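Local coordinates for protein beta-galactosidase (Trichoderma reesei, PDB 3OGV) that probably hydrolyses terminal non-reducing beta-D-galactose residues in beta-D-galactosides, as a member of glycosyl hydrolase family 35, at residues 73-78 with 111-116; 46-51 with 320-325; 212-217 with 233-238. All blocks are in the same frame, centred on the assembly; numbering follows the deposited sequence.

Contact 1: 73-78 with 111-116; sequences VSFYVD and LLARPG. With PTQ (2-phenylethyl 1-thio-beta-D-galactopyranoside), chain E.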
loop_
_atom_site.group_PDB
_atom_site.type_symbol
_atom_site.label_atom_id
_atom_site.label_comp_id
_atom_site.label_asym_id
_atom_site.label_seq_id
_atom_site.Cartn_x
_atom_site.Cartn_y
_atom_site.Cartn_z
ATOM N N VAL A 73 10.248 -1.021 -6.737
ATOM C CA VAL A 73 8.941 -1.351 -6.091
ATOM C C VAL A 73 8.995 -2.840 -5.645
ATOM O O VAL A 73 9.481 -3.665 -6.397
ATOM C CB VAL A 73 7.794 -1.029 -7.088
ATOM C CG1 VAL A 73 6.456 -1.782 -6.730
ATOM C CG2 VAL A 73 7.529 0.502 -7.086
ATOM N N SER A 74 8.441 -2.987 -4.464
ATOM C CA SER A 74 8.246 -4.339 -3.919
ATOM C C SER A 74 6.780 -4.707 -4.007
ATOM O O SER A 74 5.942 -3.850 -3.687
ATOM C CB SER A 74 8.808 -4.330 -2.490
ATOM O OG SER A 74 8.437 -5.508 -1.757
ATOM N N PHE A 75 6.449 -5.964 -4.385
ATOM C CA PHE A 75 5.055 -6.330 -4.497
ATOM C C PHE A 75 4.797 -7.725 -4.041
ATOM O O PHE A 75 5.628 -8.625 -4.220
ATOM C CB PHE A 75 4.567 -6.203 -5.974
ATOM C CG PHE A 75 5.168 -7.199 -6.926
ATOM C CD1 PHE A 75 6.409 -7.020 -7.534
ATOM C CD2 PHE A 75 4.375 -8.331 -7.357
ATOM C CE1 PHE A 75 6.934 -7.941 -8.425
ATOM C CE2 PHE A 75 4.940 -9.255 -8.242
ATOM C CZ PHE A 75 6.203 -9.081 -8.821
ATOM N N TYR A 76 3.637 -7.916 -3.436
ATOM C CA TYR A 76 3.053 -9.263 -3.189
ATOM C C TYR A 76 2.279 -9.752 -4.334
ATOM O O TYR A 76 1.663 -8.973 -5.123
ATOM C CB TYR A 76 2.199 -9.254 -1.925
ATOM C CG TYR A 76 2.891 -9.180 -0.594
ATOM C CD1 TYR A 76 3.999 -10.042 -0.265
ATOM C CD2 TYR A 76 2.421 -8.399 0.456
ATOM C CE1 TYR A 76 4.556 -10.000 1.019
ATOM C CE2 TYR A 76 2.926 -8.349 1.704
ATOM C CZ TYR A 76 4.046 -9.199 1.968
ATOM O OH TYR A 76 4.578 -9.103 3.219
ATOM N N VAL A 77 2.082 -11.094 -4.412
ATOM C CA VAL A 77 1.051 -11.750 -5.226
ATOM C C VAL A 77 0.151 -12.538 -4.270
ATOM O O VAL A 77 0.652 -13.147 -3.314
ATOM C CB VAL A 77 1.657 -12.723 -6.209
ATOM C CG1 VAL A 77 0.627 -13.371 -7.087
ATOM C CG2 VAL A 77 2.725 -11.951 -7.106
ATOM N N ASP A 78 -1.181 -12.372 -4.421
ATOM C CA ASP A 78 -2.196 -13.036 -3.533
ATOM C C ASP A 78 -2.710 -14.326 -4.173
ATOM O O ASP A 78 -3.481 -14.344 -5.166
ATOM C CB ASP A 78 -3.309 -12.040 -3.308
ATOM C CG ASP A 78 -4.354 -12.546 -2.358
ATOM O OD1 ASP A 78 -4.317 -13.698 -1.863
ATOM O OD2 ASP A 78 -5.265 -11.708 -1.986
ATOM N N LEU A 111 12.051 -4.305 -9.724
ATOM C CA LEU A 111 11.050 -4.910 -8.806
ATOM C C LEU A 111 11.658 -5.951 -7.859
ATOM O O LEU A 111 12.498 -6.794 -8.295
ATOM C CB LEU A 111 9.963 -5.590 -9.638
ATOM C CG LEU A 111 9.085 -4.648 -10.510
ATOM C CD1 LEU A 111 8.148 -5.491 -11.356
ATOM C CD2 LEU A 111 8.334 -3.653 -9.641
ATOM N N LEU A 112 11.163 -5.988 -6.636
ATOM C CA LEU A 112 11.363 -7.062 -5.667
ATOM C C LEU A 112 10.033 -7.869 -5.634
ATOM O O LEU A 112 9.004 -7.293 -5.204
ATOM C CB LEU A 112 11.678 -6.440 -4.296
ATOM C CG LEU A 112 11.417 -7.361 -3.048
ATOM C CD1 LEU A 112 12.094 -8.721 -3.167
ATOM C CD2 LEU A 112 11.970 -6.627 -1.799
ATOM N N ALA A 113 10.090 -9.088 -6.144
ATOM C CA ALA A 113 8.842 -9.920 -6.202
ATOM C C ALA A 113 8.689 -10.758 -4.944
ATOM O O ALA A 113 9.698 -11.426 -4.519
ATOM C CB ALA A 113 9.006 -10.846 -7.377
ATOM N N ARG A 114 7.518 -10.731 -4.354
ATOM C CA ARG A 114 7.278 -11.397 -3.061
ATOM C C ARG A 114 5.991 -12.256 -3.241
ATOM O O ARG A 114 4.900 -11.813 -2.780
ATOM C CB ARG A 114 7.167 -10.410 -1.882
ATOM C CG ARG A 114 8.307 -9.330 -1.975
ATOM C CD ARG A 114 8.547 -8.636 -0.685
ATOM N NE ARG A 114 7.405 -7.952 -0.098
ATOM C CZ ARG A 114 7.199 -7.762 1.181
ATOM N NH1 ARG A 114 7.868 -8.395 2.155
ATOM N NH2 ARG A 114 6.178 -6.966 1.605
ATOM N N PRO A 115 6.077 -13.428 -3.875
ATOM C CA PRO A 115 4.845 -14.173 -4.218
ATOM C C PRO A 115 4.330 -15.073 -3.090
ATOM O O PRO A 115 3.329 -15.806 -3.379
ATOM C CB PRO A 115 5.240 -14.933 -5.501
ATOM C CG PRO A 115 6.683 -15.245 -5.264
ATOM C CD PRO A 115 7.253 -13.989 -4.544
ATOM N N GLY A 116 4.975 -15.125 -1.942
ATOM C CA GLY A 116 4.484 -15.996 -0.866
ATOM C C GLY A 116 5.139 -17.365 -0.963
ATOM O O GLY A 116 6.342 -17.519 -1.101
HETATM C C1 PTQ E . 4.499 -7.531 8.184
HETATM O O1 PTQ E . 3.416 -6.775 8.782
HETATM S S1 PTQ E . 5.173 -8.578 9.541
HETATM C C2 PTQ E . 4.078 -8.405 7.051
HETATM O O2 PTQ E . 5.159 -9.047 6.435
HETATM C C3 PTQ E . 3.216 -7.681 6.015
HETATM O O3 PTQ E . 2.648 -8.600 5.130
HETATM C C4 PTQ E . 2.175 -6.815 6.698
HETATM O O4 PTQ E . 1.216 -7.748 7.289
HETATM C C5 PTQ E . 2.715 -5.916 7.754
HETATM O O5 PTQ E . 1.033 -4.264 7.741
HETATM C C6 PTQ E . 1.815 -5.133 8.651
HETATM C C7 PTQ E . 5.734 -7.319 10.714
HETATM C C8 PTQ E . 6.077 -7.880 12.069
HETATM C C9 PTQ E . 6.485 -6.824 13.017
HETATM C C10 PTQ E . 5.527 -6.191 13.800
HETATM C C11 PTQ E . 5.949 -5.143 14.647
HETATM C C12 PTQ E . 7.309 -4.761 14.672
HETATM C C13 PTQ E . 8.205 -5.398 13.849
HETATM C C14 PTQ E . 7.808 -6.361 13.011
#
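Strands 73-76 and 111-116 run side by side as parallel neighbours, their short axes 4.7 Å apart at closest and 17° from exact alignment, with Val73, Ser74, Phe75 and Tyr76 in register with Leu111, Leu112, Ala113 and Arg114. Backbone bonds alternate across the pair: Leu112 N gives to Val73 O, Leu112 O accepts from Phe75 N at 3.0 Å, and Phe75 O takes Arg114 N, while the last, from Val77 N to Arg114 O, is weak. On the face of Val73 and Phe75 the contact is apolar. Phe75 puts its CG between the backbone N and the carbonyl carbon (chi1 68°), swinging the ring across to Ala113, whose CA sits over the ring face 4.0 Å from the centroid. Leu111 touches the same ring with CD1, its CD2 lying beside Val73 CB. Beyond them stand Phe100 and Phe101 of helix 98-107. The face of Ser74, Leu112, Tyr76 and Arg114 turns polar toward the C-terminal end of the strands. The guanidinium of Arg114 lies flat on the Tyr76 ring, the planes 17° apart and the centres 4.0 Å, with NH2 3.1 Å from CZ of Tyr76. A bend at chi3 turns the arginine head over the ring. Its charge is met by salt bridges to Glu46 and Glu278, so the cation is probably well neutralised although buried. Tyr76 OH accepts a hydrogen bond from O3 of the thiogalactoside at 2.8 Å and is also bonded to Asn179; the sugar oxygen approaches at the ring edge. Neighbouring parallel strands joined through helix 98-107, apolar toward the helices and polar inward, form a beta-alpha-beta unit, the repeating element of the TIM barrel, whose C-terminal strand ends here carry the galactose-binding site.

Contact 2: 46-51 with 320-325; sequences EVHPFR and NIYMTF. With PTQ (2-phenylethyl 1-thio-beta-D-galactopyranoside), chain E.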
loop_
_atom_site.group_PDB
_atom_site.type_symbol
_atom_site.label_atom_id
_atom_site.label_comp_id
_atom_site.label_asym_id
_atom_site.label_seq_id
_atom_site.Cartn_x
_atom_site.Cartn_y
_atom_site.Cartn_z
ATOM N N GLU A 46 6.448 -0.195 -1.449
ATOM C CA GLU A 46 5.576 -1.365 -1.629
ATOM C C GLU A 46 4.301 -0.931 -2.387
ATOM O O GLU A 46 3.628 0.057 -1.946
ATOM C CB GLU A 46 5.223 -1.886 -0.211
ATOM C CG GLU A 46 4.436 -3.182 -0.360
ATOM C CD GLU A 46 5.348 -4.412 -0.347
ATOM O OE1 GLU A 46 6.601 -4.320 -0.219
ATOM O OE2 GLU A 46 4.778 -5.557 -0.372
ATOM N N VAL A 47 3.884 -1.745 -3.351
ATOM C CA VAL A 47 2.654 -1.584 -4.152
ATOM C C VAL A 47 2.096 -2.995 -4.380
ATOM O O VAL A 47 2.893 -3.903 -4.755
ATOM C CB VAL A 47 2.928 -0.980 -5.510
ATOM C CG1 VAL A 47 1.738 -0.892 -6.418
ATOM C CG2 VAL A 47 3.595 0.426 -5.346
ATOM N N HIS A 48 0.802 -3.202 -4.210
ATOM C CA HIS A 48 0.188 -4.549 -4.404
ATOM C C HIS A 48 -0.681 -4.519 -5.675
ATOM O O HIS A 48 -1.767 -3.921 -5.611
ATOM C CB HIS A 48 -0.568 -4.973 -3.169
ATOM C CG HIS A 48 0.283 -5.136 -1.979
ATOM N ND1 HIS A 48 -0.176 -5.201 -0.723
ATOM C CD2 HIS A 48 1.661 -5.215 -1.908
ATOM C CE1 HIS A 48 0.849 -5.326 0.136
ATOM N NE2 HIS A 48 1.975 -5.324 -0.591
ATOM N N PRO A 49 -0.290 -5.190 -6.727
ATOM C CA PRO A 49 -1.042 -5.009 -7.983
ATOM C C PRO A 49 -2.478 -5.494 -7.858
ATOM O O PRO A 49 -3.383 -4.911 -8.474
ATOM C CB PRO A 49 -0.255 -5.871 -9.014
ATOM C CG PRO A 49 0.648 -6.750 -8.178
ATOM C CD PRO A 49 0.986 -5.952 -6.876
ATOM N N PHE A 50 -2.752 -6.452 -6.979
ATOM C CA PHE A 50 -4.110 -6.994 -6.844
ATOM C C PHE A 50 -5.013 -5.996 -6.172
ATOM O O PHE A 50 -6.242 -6.235 -6.175
ATOM C CB PHE A 50 -4.063 -8.406 -6.152
ATOM C CG PHE A 50 -3.405 -8.363 -4.802
ATOM C CD1 PHE A 50 -4.064 -7.980 -3.680
ATOM C CD2 PHE A 50 -2.022 -8.745 -4.697
ATOM C CE1 PHE A 50 -3.451 -7.945 -2.394
ATOM C CE2 PHE A 50 -1.388 -8.689 -3.450
ATOM C CZ PHE A 50 -2.060 -8.286 -2.323
ATOM N N ARG A 51 -4.481 -4.959 -5.471
ATOM C CA ARG A 51 -5.286 -3.962 -4.788
ATOM C C ARG A 51 -5.629 -2.767 -5.776
ATOM O O ARG A 51 -6.279 -1.830 -5.261
ATOM C CB ARG A 51 -4.565 -3.489 -3.510
ATOM C CG ARG A 51 -4.820 -4.474 -2.405
ATOM C CD ARG A 51 -3.949 -4.278 -1.148
ATOM N NE ARG A 51 -4.527 -4.860 0.053
ATOM C CZ ARG A 51 -3.865 -5.456 1.038
ATOM N NH1 ARG A 51 -2.555 -5.795 0.909
ATOM N NH2 ARG A 51 -4.552 -5.797 2.119
ATOM N N ASN A 320 12.930 -0.608 1.894
ATOM C CA ASN A 320 11.581 -0.631 1.283
ATOM C C ASN A 320 10.543 -0.195 2.277
ATOM O O ASN A 320 10.480 -0.602 3.411
ATOM C CB ASN A 320 11.226 -2.091 0.864
ATOM C CG ASN A 320 9.852 -2.214 0.253
ATOM O OD1 ASN A 320 9.499 -1.501 -0.723
ATOM N ND2 ASN A 320 9.031 -3.090 0.842
ATOM N N ILE A 321 9.765 0.780 1.798
ATOM C CA ILE A 321 8.669 1.429 2.625
ATOM C C ILE A 321 7.289 0.738 2.363
ATOM O O ILE A 321 6.766 0.778 1.275
ATOM C CB ILE A 321 8.587 2.931 2.230
ATOM C CG1 ILE A 321 9.971 3.641 2.426
ATOM C CG2 ILE A 321 7.490 3.613 3.086
ATOM C CD1 ILE A 321 10.658 3.451 3.748
ATOM N N TYR A 322 6.827 0.120 3.466
ATOM C CA TYR A 322 5.562 -0.660 3.407
ATOM C C TYR A 322 4.528 0.136 4.234
ATOM O O TYR A 322 4.715 0.350 5.430
ATOM C CB TYR A 322 5.808 -2.008 4.111
ATOM C CG TYR A 322 4.567 -2.933 3.998
ATOM C CD1 TYR A 322 3.420 -2.660 4.730
ATOM C CD2 TYR A 322 4.583 -4.026 3.142
ATOM C CE1 TYR A 322 2.269 -3.493 4.561
ATOM C CE2 TYR A 322 3.456 -4.883 2.981
ATOM C CZ TYR A 322 2.301 -4.521 3.682
ATOM O OH TYR A 322 1.173 -5.357 3.463
ATOM N N MET A 323 3.444 0.610 3.598
ATOM C CA MET A 323 3.107 0.695 2.167
ATOM C C MET A 323 3.587 2.072 1.563
ATOM O O MET A 323 3.707 3.033 2.376
ATOM C CB MET A 323 1.575 0.658 1.962
ATOM C CG MET A 323 0.913 -0.694 2.356
ATOM S SD MET A 323 1.592 -2.129 1.502
ATOM C CE MET A 323 0.973 -1.868 -0.198
ATOM N N THR A 324 3.807 2.091 0.287
ATOM C CA THR A 324 4.004 3.411 -0.412
ATOM C C THR A 324 2.704 3.788 -1.133
ATOM O O THR A 324 2.286 4.956 -0.988
ATOM C CB THR A 324 5.222 3.360 -1.351
ATOM O OG1 THR A 324 6.343 3.160 -0.456
ATOM C CG2 THR A 324 5.406 4.673 -2.063
ATOM N N PHE A 325 2.023 2.818 -1.779
ATOM C CA PHE A 325 0.652 3.022 -2.233
ATOM C C PHE A 325 -0.116 1.759 -1.795
ATOM O O PHE A 325 0.298 0.671 -2.158
ATOM C CB PHE A 325 0.563 3.118 -3.789
ATOM C CG PHE A 325 -0.812 3.008 -4.309
ATOM C CD1 PHE A 325 -1.756 4.001 -4.092
ATOM C CD2 PHE A 325 -1.193 1.856 -4.972
ATOM C CE1 PHE A 325 -3.066 3.831 -4.598
ATOM C CE2 PHE A 325 -2.464 1.719 -5.472
ATOM C CZ PHE A 325 -3.432 2.706 -5.248
HETATM C C1 PTQ E . 4.499 -7.531 8.184
HETATM O O1 PTQ E . 3.416 -6.775 8.782
HETATM S S1 PTQ E . 5.173 -8.578 9.541
HETATM C C2 PTQ E . 4.078 -8.405 7.051
HETATM O O2 PTQ E . 5.159 -9.047 6.435
HETATM C C3 PTQ E . 3.216 -7.681 6.015
HETATM O O3 PTQ E . 2.648 -8.600 5.130
HETATM C C4 PTQ E . 2.175 -6.815 6.698
HETATM O O4 PTQ E . 1.216 -7.748 7.289
HETATM C C5 PTQ E . 2.715 -5.916 7.754
HETATM O O5 PTQ E . 1.033 -4.264 7.741
HETATM C C6 PTQ E . 1.815 -5.133 8.651
HETATM C C7 PTQ E . 5.734 -7.319 10.714
HETATM C C8 PTQ E . 6.077 -7.880 12.069
HETATM C C9 PTQ E . 6.485 -6.824 13.017
HETATM C C10 PTQ E . 5.527 -6.191 13.800
HETATM C C11 PTQ E . 5.949 -5.143 14.647
HETATM C C12 PTQ E . 7.309 -4.761 14.672
HETATM C C13 PTQ E . 8.205 -5.398 13.849
HETATM C C14 PTQ E . 7.808 -6.361 13.011
HETATM O O HOH W 1 -1.087 -1.397 -3.240
#
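The barrel of this family 35 hydrolase is drawn together here, where the ends of strands 38-47 and 318-321 meet beside the galactose pocket and Glu46 faces Asn320, Tyr322 and Met323. Glu46 N donates to Ile321 O at 2.9 Å, an oxygen that Thr324 OG1 reaches from the opposite face of its plane. Glu46 O receives two amides, Thr324 N on a lone pair and Phe325 N at 3.2 Å in a nearly straight bond of 169°. With CG anti to the backbone N (chi1 -174°) and the chain bent at chi2, the carboxylate lies against Tyr322, CD being 3.6 Å from CD2 of that ring. OE1 takes Asn320 ND2 at 2.9 Å, with Ser74 as a further partner, and OE2 takes His48 NE2 on its anti lone pair, in the plane of the imidazole, besides the salt bridge to Arg114. In a TIM barrel such parallel strands, the first and the last of the eight, close the cylinder; Glu46 and His48 probably serve as a second shell behind the galactose-binding Tyr76. His48 is held at both nitrogens, since Arg51 NH1 donates to ND1 at 2.9 Å; this probably fixes the ring's rotation and its tautomer. Met323, bent at chi2 and chi3 after a cis peptide bond, lays CE over the imidazole face, 3.5 Å from the centroid, while SD rests over the face of Tyr322. Tyr322 brings CE1 to 3.5 Å from O5 of the ligand, and its OH, hydrogen-bonded to Tyr342, meets the edge of His48 at CE1.

Contact 3: 212-217 with 233-238; sequences LINNDA and DIYGHD. With PTQ (2-phenylethyl 1-thio-beta-D-galactopyranoside), chain E.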
loop_
_atom_site.group_PDB
_atom_site.type_symbol
_atom_site.label_atom_id
_atom_site.label_comp_id
_atom_site.label_asym_id
_atom_site.label_seq_id
_atom_site.Cartn_x
_atom_site.Cartn_y
_atom_site.Cartn_z
ATOM N N LEU A 212 17.924 -14.190 -3.559
ATOM C CA LEU A 212 16.810 -14.379 -2.637
ATOM C C LEU A 212 17.028 -13.573 -1.395
ATOM O O LEU A 212 18.139 -13.583 -0.815
ATOM C CB LEU A 212 16.714 -15.886 -2.229
ATOM C CG LEU A 212 16.461 -16.789 -3.430
ATOM C CD1 LEU A 212 16.449 -18.281 -2.953
ATOM C CD2 LEU A 212 15.292 -16.434 -4.342
ATOM N N ILE A 213 16.021 -12.826 -0.906
ATOM C CA ILE A 213 16.070 -11.976 0.280
ATOM C C ILE A 213 14.909 -12.285 1.219
ATOM O O ILE A 213 13.847 -12.659 0.676
ATOM C CB ILE A 213 16.142 -10.457 -0.136
ATOM C CG1 ILE A 213 16.507 -9.561 1.043
ATOM C CG2 ILE A 213 14.853 -10.074 -0.923
ATOM C CD1 ILE A 213 16.922 -8.109 0.525
ATOM N N ASN A 214 15.120 -12.223 2.505
ATOM C CA ASN A 214 14.014 -12.496 3.414
ATOM C C ASN A 214 13.619 -11.263 4.208
ATOM O O ASN A 214 14.192 -10.181 4.025
ATOM C CB ASN A 214 14.312 -13.747 4.302
ATOM C CG ASN A 214 15.399 -13.524 5.281
ATOM O OD1 ASN A 214 16.253 -12.622 5.121
ATOM N ND2 ASN A 214 15.551 -14.481 6.180
ATOM N N ASN A 215 12.658 -11.401 5.147
ATOM C CA ASN A 215 12.039 -10.280 5.827
ATOM C C ASN A 215 11.670 -10.646 7.237
ATOM O O ASN A 215 10.522 -10.614 7.644
ATOM C CB ASN A 215 10.864 -9.629 5.014
ATOM C CG ASN A 215 9.633 -10.570 4.967
ATOM O OD1 ASN A 215 9.792 -11.782 4.750
ATOM N ND2 ASN A 215 8.459 -9.971 5.042
ATOM N N ASP A 216 12.704 -11.024 8.013
ATOM C CA ASP A 216 12.496 -11.417 9.419
ATOM C C ASP A 216 11.821 -10.304 10.214
ATOM O O ASP A 216 12.179 -9.115 10.006
ATOM C CB ASP A 216 13.926 -11.786 9.956
ATOM C CG ASP A 216 13.982 -12.773 11.070
ATOM O OD1 ASP A 216 12.948 -13.249 11.598
ATOM O OD2 ASP A 216 15.163 -13.053 11.521
ATOM N N ALA A 217 10.938 -10.579 11.168
ATOM C CA ALA A 217 10.258 -9.546 11.902
ATOM C C ALA A 217 11.170 -8.665 12.678
ATOM O O ALA A 217 10.843 -7.483 12.894
ATOM C CB ALA A 217 9.177 -10.145 12.832
ATOM N N ASP A 233 20.071 -15.549 0.232
ATOM C CA ASP A 233 21.314 -14.876 -0.170
ATOM C C ASP A 233 21.630 -13.620 0.625
ATOM O O ASP A 233 22.768 -13.306 0.990
ATOM C CB ASP A 233 21.278 -14.563 -1.612
ATOM C CG ASP A 233 21.073 -15.760 -2.467
ATOM O OD1 ASP A 233 21.889 -16.752 -2.244
ATOM O OD2 ASP A 233 20.342 -15.761 -3.438
ATOM N N ILE A 234 20.575 -12.822 0.866
ATOM C CA ILE A 234 20.723 -11.545 1.588
ATOM C C ILE A 234 19.764 -11.534 2.768
ATOM O O ILE A 234 18.529 -11.759 2.547
ATOM C CB ILE A 234 20.418 -10.335 0.632
ATOM C CG1 ILE A 234 21.418 -10.328 -0.513
ATOM C CG2 ILE A 234 20.380 -8.996 1.414
ATOM C CD1 ILE A 234 21.168 -9.273 -1.610
ATOM N N TYR A 235 20.259 -11.342 3.969
ATOM C CA TYR A 235 19.397 -11.361 5.145
ATOM C C TYR A 235 18.670 -10.013 5.262
ATOM O O TYR A 235 19.343 -8.950 5.265
ATOM C CB TYR A 235 20.250 -11.589 6.444
ATOM C CG TYR A 235 19.432 -11.519 7.701
ATOM C CD1 TYR A 235 18.567 -12.594 7.989
ATOM C CD2 TYR A 235 19.529 -10.446 8.564
ATOM C CE1 TYR A 235 17.755 -12.514 9.139
ATOM C CE2 TYR A 235 18.742 -10.346 9.698
ATOM C CZ TYR A 235 17.840 -11.451 9.992
ATOM O OH TYR A 235 17.096 -11.338 11.142
ATOM N N GLY A 236 17.363 -10.017 5.390
ATOM C CA GLY A 236 16.572 -8.827 5.502
ATOM C C GLY A 236 15.763 -8.860 6.753
ATOM O O GLY A 236 15.329 -10.001 7.189
ATOM N N HIS A 237 15.389 -7.716 7.368
ATOM C CA HIS A 237 14.454 -7.719 8.430
ATOM C C HIS A 237 13.521 -6.516 8.329
ATOM O O HIS A 237 13.706 -5.650 7.426
ATOM C CB HIS A 237 15.067 -7.905 9.832
ATOM C CG HIS A 237 15.842 -6.714 10.360
ATOM N ND1 HIS A 237 15.228 -5.625 10.980
ATOM C CD2 HIS A 237 17.193 -6.515 10.465
ATOM C CE1 HIS A 237 16.195 -4.778 11.393
ATOM N NE2 HIS A 237 17.390 -5.290 11.085
ATOM N N ASP A 238 12.600 -6.427 9.279
ATOM C CA ASP A 238 11.522 -5.420 9.177
ATOM C C ASP A 238 11.673 -4.424 10.311
ATOM O O ASP A 238 12.449 -4.600 11.263
ATOM C CB ASP A 238 10.153 -6.159 9.323
ATOM C CG ASP A 238 9.991 -7.214 8.283
ATOM O OD1 ASP A 238 10.553 -7.164 7.191
ATOM O OD2 ASP A 238 9.389 -8.306 8.760
HETATM C C1 PTQ E . 4.499 -7.531 8.184
HETATM O O1 PTQ E . 3.416 -6.775 8.782
HETATM S S1 PTQ E . 5.173 -8.578 9.541
HETATM C C2 PTQ E . 4.078 -8.405 7.051
HETATM O O2 PTQ E . 5.159 -9.047 6.435
HETATM C C3 PTQ E . 3.216 -7.681 6.015
HETATM O O3 PTQ E . 2.648 -8.600 5.130
HETATM C C4 PTQ E . 2.175 -6.815 6.698
HETATM O O4 PTQ E . 1.216 -7.748 7.289
HETATM C C5 PTQ E . 2.715 -5.916 7.754
HETATM O O5 PTQ E . 1.033 -4.264 7.741
HETATM C C6 PTQ E . 1.815 -5.133 8.651
HETATM C C7 PTQ E . 5.734 -7.319 10.714
HETATM C C8 PTQ E . 6.077 -7.880 12.069
HETATM C C9 PTQ E . 6.485 -6.824 13.017
HETATM C C10 PTQ E . 5.527 -6.191 13.800
HETATM C C11 PTQ E . 5.949 -5.143 14.647
HETATM C C12 PTQ E . 7.309 -4.761 14.672
HETATM C C13 PTQ E . 8.205 -5.398 13.849
HETATM C C14 PTQ E . 7.808 -6.361 13.011
HETATM O O HOH W 2 11.923 -5.147 13.957
#
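Tyr235 reaches across to Asp216 on the wall of the TIM barrel, where 212-217, a segment without regular strand bonding, runs beside the entry to strand 236-239. The tyrosine leaves the backbone with CB directed away from 212-217, and the ring then returns: CG is anti to the backbone N (chi1 176°), CD1 passes 3.7 Å from Asn214 OD1, CE1 and CZ approach Asp216 OD2, and OH donates to that oxygen at 2.6 Å. The carboxylate stands almost upright to the ring, at 88°, with OD2 near the ring plane at its edge and met on its anti side. Thr222 N also binds OD2, Ser182 holds OD1, and Gly221 N is a second partner of the tyrosine OH. A phenylalanine in place of Tyr235 would probably keep the ring beside Asn214 but leave Asp216 OD2 without its hydroxyl donor and Gly221 N without its acceptor. Around this pair the backbones are stitched irregularly. Leu212 O accepts from both Asp233 N and Ile234 N, while Asp233 OD2, also salt-bridged to Arg204, accepts a nearly straight bond from Leu212 N. Asn214 uses its side chain where a strand would use its backbone, OD1 taking Gly236 N at 2.8 Å. Asp216 N donates to Gly236 O, and Asn215 accepts from Glu180 N with OD1 and directs ND2 inward to Glu278 and Asn179 of the galactose site. Ile213 CD1 packs on Ile234 CG2. At the ligand end a single water donates to Ala217 O and Asp238 O, and Ala217 O lies 3.2 Å from C14 of the phenyl group.

All three contacts are largely buried and belong to one barrel sheet, yet each marks a different degree of strand order. Contact 1 is regular parallel pairing; contact 2 joins strands where they turn into loops; contact 3, whose centre lies about 19 Å from that of the chain, has only isolated bridges, and two of its residues are partly exposed. Contacts 1 and 2 adjoin through strands 38-47 and 72-76, and share one charged cluster. Contact 3 touches contact 1 by packing but stays about 7 Å from contact 2 at the nearest atoms. The chemistry shifts accordingly: contact 3 reaches the galactose site through Asn215 and the aglycone's phenyl ring through Ala217.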